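Local structure of protein Vpx (Simian immunodeficiency virus, 4CC9) at residues Asp33-Leu47 with Lys75-His89. The protein redirects the host CUL4A-DDB1 ubiquitin ligase, through DCAF-1, to degrade SAMHD1, and helps the viral pre-integration complex enter the nucleus of non-dividing cells. Numbering follows the deposited sequence.
With ZN (zinc ion), chain F.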
# COMPACT_ATOMS: atom_id res chain seq x y z
N ASP B 33 -5.39 -5.37 -23.24
CA ASP B 33 -4.59 -6.30 -24.03
C ASP B 33 -3.12 -6.23 -23.66
O ASP B 33 -2.46 -7.26 -23.45
CB ASP B 33 -4.77 -6.03 -25.51
CG ASP B 33 -6.11 -6.52 -26.05
OD1 ASP B 33 -6.55 -7.61 -25.62
OD2 ASP B 33 -6.72 -5.82 -26.89
N ARG B 34 -2.60 -5.02 -23.59
CA ARG B 34 -1.19 -4.82 -23.31
C ARG B 34 -0.82 -5.30 -21.90
O ARG B 34 0.20 -5.97 -21.74
CB ARG B 34 -0.80 -3.36 -23.53
CG ARG B 34 0.70 -3.11 -23.54
N THR B 35 -1.66 -5.00 -20.90
CA THR B 35 -1.33 -5.35 -19.51
C THR B 35 -1.35 -6.86 -19.22
O THR B 35 -0.51 -7.35 -18.44
CB THR B 35 -2.26 -4.62 -18.48
OG1 THR B 35 -2.23 -3.20 -18.71
CG2 THR B 35 -1.80 -4.88 -17.04
N VAL B 36 -2.28 -7.60 -19.82
CA VAL B 36 -2.33 -9.05 -19.58
C VAL B 36 -1.06 -9.72 -20.10
O VAL B 36 -0.49 -10.60 -19.43
CB VAL B 36 -3.65 -9.73 -20.12
CG1 VAL B 36 -4.00 -9.24 -21.49
CG2 VAL B 36 -3.50 -11.25 -20.15
N GLU B 37 -0.58 -9.26 -21.26
CA GLU B 37 0.65 -9.82 -21.83
C GLU B 37 1.84 -9.49 -20.94
O GLU B 37 2.68 -10.35 -20.67
CB GLU B 37 0.88 -9.31 -23.24
CG GLU B 37 -0.17 -9.75 -24.23
CD GLU B 37 0.36 -9.80 -25.65
OE1 GLU B 37 1.53 -9.41 -25.86
OE2 GLU B 37 -0.40 -10.24 -26.56
N GLU B 38 1.90 -8.24 -20.49
CA GLU B 38 3.01 -7.81 -19.65
C GLU B 38 3.01 -8.47 -18.27
O GLU B 38 4.07 -8.90 -17.78
CB GLU B 38 3.05 -6.29 -19.54
CG GLU B 38 3.44 -5.59 -20.84
CD GLU B 38 3.56 -4.08 -20.70
OE1 GLU B 38 3.31 -3.56 -19.58
OE2 GLU B 38 3.90 -3.40 -21.70
N ILE B 39 1.84 -8.61 -17.64
CA ILE B 39 1.83 -9.26 -16.33
C ILE B 39 2.30 -10.72 -16.43
O ILE B 39 3.02 -11.20 -15.55
CB ILE B 39 0.47 -9.11 -15.57
CG1 ILE B 39 0.66 -9.38 -14.07
CG2 ILE B 39 -0.61 -10.02 -16.13
CD1 ILE B 39 -0.55 -8.97 -13.20
N ASN B 40 1.93 -11.40 -17.51
CA ASN B 40 2.38 -12.78 -17.70
C ASN B 40 3.91 -12.89 -17.84
O ASN B 40 4.54 -13.72 -17.18
CB ASN B 40 1.66 -13.45 -18.89
CG ASN B 40 0.20 -13.75 -18.59
OD1 ASN B 40 -0.21 -13.82 -17.42
ND2 ASN B 40 -0.59 -13.95 -19.63
N ARG B 41 4.50 -12.05 -18.67
CA ARG B 41 5.95 -12.05 -18.82
C ARG B 41 6.67 -11.71 -17.52
O ARG B 41 7.74 -12.26 -17.24
CB ARG B 41 6.38 -11.08 -19.92
CG ARG B 41 5.91 -11.50 -21.31
CD ARG B 41 6.64 -10.76 -22.40
NE ARG B 41 5.77 -10.57 -23.56
CZ ARG B 41 5.10 -9.45 -23.82
NH1 ARG B 41 5.23 -8.41 -23.01
NH2 ARG B 41 4.32 -9.36 -24.89
N ALA B 42 6.09 -10.83 -16.72
CA ALA B 42 6.69 -10.48 -15.43
C ALA B 42 6.54 -11.60 -14.41
O ALA B 42 7.50 -11.96 -13.71
CB ALA B 42 6.09 -9.19 -14.90
N ALA B 43 5.34 -12.18 -14.35
CA ALA B 43 5.02 -13.16 -13.32
C ALA B 43 5.80 -14.47 -13.42
O ALA B 43 5.98 -15.15 -12.41
CB ALA B 43 3.53 -13.45 -13.29
N VAL B 44 6.25 -14.83 -14.62
CA VAL B 44 7.01 -16.08 -14.76
C VAL B 44 8.40 -15.99 -14.12
O VAL B 44 9.05 -17.01 -13.94
CB VAL B 44 7.11 -16.60 -16.23
CG1 VAL B 44 5.77 -17.15 -16.71
CG2 VAL B 44 7.61 -15.51 -17.18
N ASN B 45 8.84 -14.79 -13.76
CA ASN B 45 10.09 -14.63 -13.02
C ASN B 45 9.91 -14.66 -11.50
O ASN B 45 10.88 -14.49 -10.76
CB ASN B 45 10.79 -13.32 -13.40
CG ASN B 45 11.13 -13.25 -14.88
OD1 ASN B 45 11.37 -14.27 -15.52
ND2 ASN B 45 11.17 -12.03 -15.42
N HIS B 46 8.68 -14.86 -11.03
CA HIS B 46 8.40 -14.82 -9.59
C HIS B 46 7.53 -15.98 -9.14
O HIS B 46 7.70 -16.51 -8.05
CB HIS B 46 7.69 -13.52 -9.21
CG HIS B 46 8.49 -12.28 -9.47
ND1 HIS B 46 9.36 -11.75 -8.54
CD2 HIS B 46 8.56 -11.48 -10.55
CE1 HIS B 46 9.93 -10.67 -9.04
NE2 HIS B 46 9.46 -10.48 -10.26
N LEU B 47 6.58 -16.37 -9.99
CA LEU B 47 5.61 -17.40 -9.62
C LEU B 47 5.89 -18.64 -10.44
O LEU B 47 6.43 -18.54 -11.55
CB LEU B 47 4.19 -16.90 -9.87
CG LEU B 47 3.85 -15.51 -9.31
CD1 LEU B 47 2.44 -15.10 -9.67
CD2 LEU B 47 4.03 -15.47 -7.80
N LYS B 75 -10.65 -11.92 -19.74
CA LYS B 75 -9.28 -11.49 -19.50
C LYS B 75 -9.19 -10.61 -18.25
O LYS B 75 -8.21 -10.69 -17.51
CB LYS B 75 -8.73 -10.74 -20.70
CG LYS B 75 -8.45 -11.62 -21.89
CD LYS B 75 -8.21 -10.74 -23.10
CE LYS B 75 -6.77 -10.74 -23.50
NZ LYS B 75 -6.57 -9.74 -24.56
N TYR B 76 -10.22 -9.80 -18.01
CA TYR B 76 -10.19 -8.87 -16.89
C TYR B 76 -10.29 -9.57 -15.53
O TYR B 76 -9.53 -9.24 -14.60
CB TYR B 76 -11.28 -7.82 -17.05
CG TYR B 76 -11.32 -6.81 -15.93
CD1 TYR B 76 -10.48 -5.70 -15.94
CD2 TYR B 76 -12.19 -6.96 -14.86
CE1 TYR B 76 -10.51 -4.77 -14.90
CE2 TYR B 76 -12.23 -6.04 -13.82
CZ TYR B 76 -11.40 -4.95 -13.85
OH TYR B 76 -11.45 -4.03 -12.81
N ARG B 77 -11.21 -10.54 -15.40
CA ARG B 77 -11.27 -11.32 -14.15
C ARG B 77 -9.95 -12.05 -13.91
O ARG B 77 -9.48 -12.17 -12.78
CB ARG B 77 -12.43 -12.33 -14.15
CG ARG B 77 -13.82 -11.68 -14.26
CD ARG B 77 -14.10 -10.72 -13.11
NE ARG B 77 -13.99 -11.41 -11.83
CZ ARG B 77 -15.00 -11.99 -11.19
NH1 ARG B 77 -16.24 -11.95 -11.70
NH2 ARG B 77 -14.78 -12.62 -10.03
N TYR B 78 -9.32 -12.51 -14.99
CA TYR B 78 -8.06 -13.21 -14.85
C TYR B 78 -6.95 -12.26 -14.37
O TYR B 78 -6.18 -12.61 -13.47
CB TYR B 78 -7.67 -13.89 -16.18
CG TYR B 78 -6.21 -14.31 -16.24
CD1 TYR B 78 -5.78 -15.48 -15.63
CD2 TYR B 78 -5.27 -13.52 -16.90
CE1 TYR B 78 -4.44 -15.87 -15.69
CE2 TYR B 78 -3.94 -13.91 -16.96
CZ TYR B 78 -3.54 -15.08 -16.34
OH TYR B 78 -2.23 -15.48 -16.38
N LEU B 79 -6.86 -11.08 -14.98
CA LEU B 79 -5.85 -10.09 -14.60
C LEU B 79 -5.95 -9.74 -13.11
O LEU B 79 -4.94 -9.71 -12.41
CB LEU B 79 -5.97 -8.82 -15.46
CG LEU B 79 -5.01 -7.66 -15.16
CD1 LEU B 79 -3.57 -8.10 -15.34
CD2 LEU B 79 -5.30 -6.46 -16.05
N CYS B 80 -7.17 -9.52 -12.62
CA CYS B 80 -7.34 -9.14 -11.21
C CYS B 80 -6.80 -10.21 -10.27
O CYS B 80 -6.19 -9.90 -9.24
CB CYS B 80 -8.80 -8.76 -10.90
SG CYS B 80 -9.39 -7.22 -11.75
N LEU B 81 -6.99 -11.48 -10.63
CA LEU B 81 -6.46 -12.59 -9.82
C LEU B 81 -4.93 -12.63 -9.81
O LEU B 81 -4.32 -12.87 -8.76
CB LEU B 81 -6.99 -13.94 -10.31
CG LEU B 81 -8.46 -14.22 -10.00
CD1 LEU B 81 -8.91 -15.45 -10.75
CD2 LEU B 81 -8.67 -14.40 -8.48
N ILE B 82 -4.31 -12.41 -10.97
CA ILE B 82 -2.85 -12.42 -11.04
C ILE B 82 -2.26 -11.19 -10.33
O ILE B 82 -1.21 -11.30 -9.68
CB ILE B 82 -2.32 -12.51 -12.48
CG1 ILE B 82 -2.90 -13.75 -13.17
CG2 ILE B 82 -0.80 -12.61 -12.48
CD1 ILE B 82 -2.63 -15.05 -12.40
N GLN B 83 -2.94 -10.04 -10.44
CA GLN B 83 -2.45 -8.84 -9.75
C GLN B 83 -2.44 -9.11 -8.24
O GLN B 83 -1.51 -8.69 -7.55
CB GLN B 83 -3.30 -7.60 -10.09
CG GLN B 83 -3.27 -7.13 -11.56
CD GLN B 83 -2.11 -6.19 -11.90
OE1 GLN B 83 -1.01 -6.27 -11.33
NE2 GLN B 83 -2.34 -5.30 -12.86
N LYS B 84 -3.44 -9.84 -7.74
CA LYS B 84 -3.47 -10.17 -6.31
C LYS B 84 -2.38 -11.16 -5.92
O LYS B 84 -1.77 -11.03 -4.85
CB LYS B 84 -4.86 -10.66 -5.86
CG LYS B 84 -5.89 -9.54 -5.88
CD LYS B 84 -7.31 -10.02 -5.68
CE LYS B 84 -8.29 -8.95 -6.21
NZ LYS B 84 -9.71 -9.20 -5.85
N ALA B 85 -2.14 -12.15 -6.78
CA ALA B 85 -1.05 -13.10 -6.55
C ALA B 85 0.28 -12.36 -6.48
O ALA B 85 1.11 -12.63 -5.60
CB ALA B 85 -1.02 -14.18 -7.65
N MET B 86 0.49 -11.40 -7.38
CA MET B 86 1.75 -10.66 -7.41
C MET B 86 1.89 -9.79 -6.16
O MET B 86 2.98 -9.70 -5.59
CB MET B 86 1.87 -9.79 -8.66
CG MET B 86 2.13 -10.58 -9.92
SD MET B 86 3.76 -11.36 -9.88
CE MET B 86 4.82 -9.91 -9.98
N PHE B 87 0.78 -9.18 -5.75
CA PHE B 87 0.75 -8.38 -4.52
C PHE B 87 1.18 -9.24 -3.33
O PHE B 87 1.98 -8.82 -2.50
CB PHE B 87 -0.66 -7.84 -4.30
CG PHE B 87 -0.89 -7.19 -2.94
CD1 PHE B 87 -0.56 -5.86 -2.72
CD2 PHE B 87 -1.48 -7.91 -1.91
CE1 PHE B 87 -0.79 -5.24 -1.46
CE2 PHE B 87 -1.73 -7.31 -0.66
CZ PHE B 87 -1.39 -5.97 -0.44
N MET B 88 0.65 -10.45 -3.23
CA MET B 88 1.01 -11.32 -2.12
C MET B 88 2.49 -11.70 -2.17
O MET B 88 3.17 -11.72 -1.14
CB MET B 88 0.11 -12.56 -2.08
CG MET B 88 -1.32 -12.24 -1.61
SD MET B 88 -2.43 -13.67 -1.51
CE MET B 88 -2.61 -14.09 -3.23
N HIS B 89 3.00 -11.96 -3.37
CA HIS B 89 4.41 -12.35 -3.50
C HIS B 89 5.36 -11.23 -3.07
O HIS B 89 6.34 -11.47 -2.38
CB HIS B 89 4.73 -12.78 -4.94
CG HIS B 89 6.18 -13.05 -5.19
ND1 HIS B 89 6.77 -14.27 -4.89
CD2 HIS B 89 7.15 -12.28 -5.71
CE1 HIS B 89 8.04 -14.22 -5.22
NE2 HIS B 89 8.31 -13.03 -5.72
ZN ZN F . 9.99 -12.51 -6.81
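His46 CB lies over one face of the His89 ring, 3.9 Å from its centroid, in a CH-pi contact, while His89 NE2 comes to the edge of the His46 ring, near its plane; the two imidazoles, their planes 69° apart, converge on one zinc ion. In the Vpr/Vpx three-helix bundle, this shows how a metal can fasten the end of a helix pair: helical segments 33-43 and 75-89 run in the same general sense at 37°, and the His2Cys2 site, completed by Cys94 and Cys96, joins His46, just past helix 25-43, to His89 in the last turns of helix 71-91. Tyr78 offers another edge, in whose plane Asn40 OD1 accepts the hydroxyl's hydrogen bond over 2.8 Å, the donor tilted out of the carbonyl plane. One face of that phenol is covered by Ile82 CG1 from its own helix, and Trp56 of helix 49-66 meets the ring edge-to-face. Between these polar points the interface is mostly apolar. With CG1 anti to the backbone N (chi1 -161°), Ile39 sends CD1 to Ile82 CG2 and against the amide of Gln83, whose OE1 is hydrogen-bonded by an aromatic side chain of another protein's chain; the CG2 branch of Ile39 meets Leu79 CD1. Nearer the metal, the Met86 chain, folded at chi2 and chi3, sets SD 4.0 Å from Ala43 CB and Leu47 CD1 alike. The zinc itself sits 2.0 Å from His46 ND1 and 2.1 Å from His89 NE2.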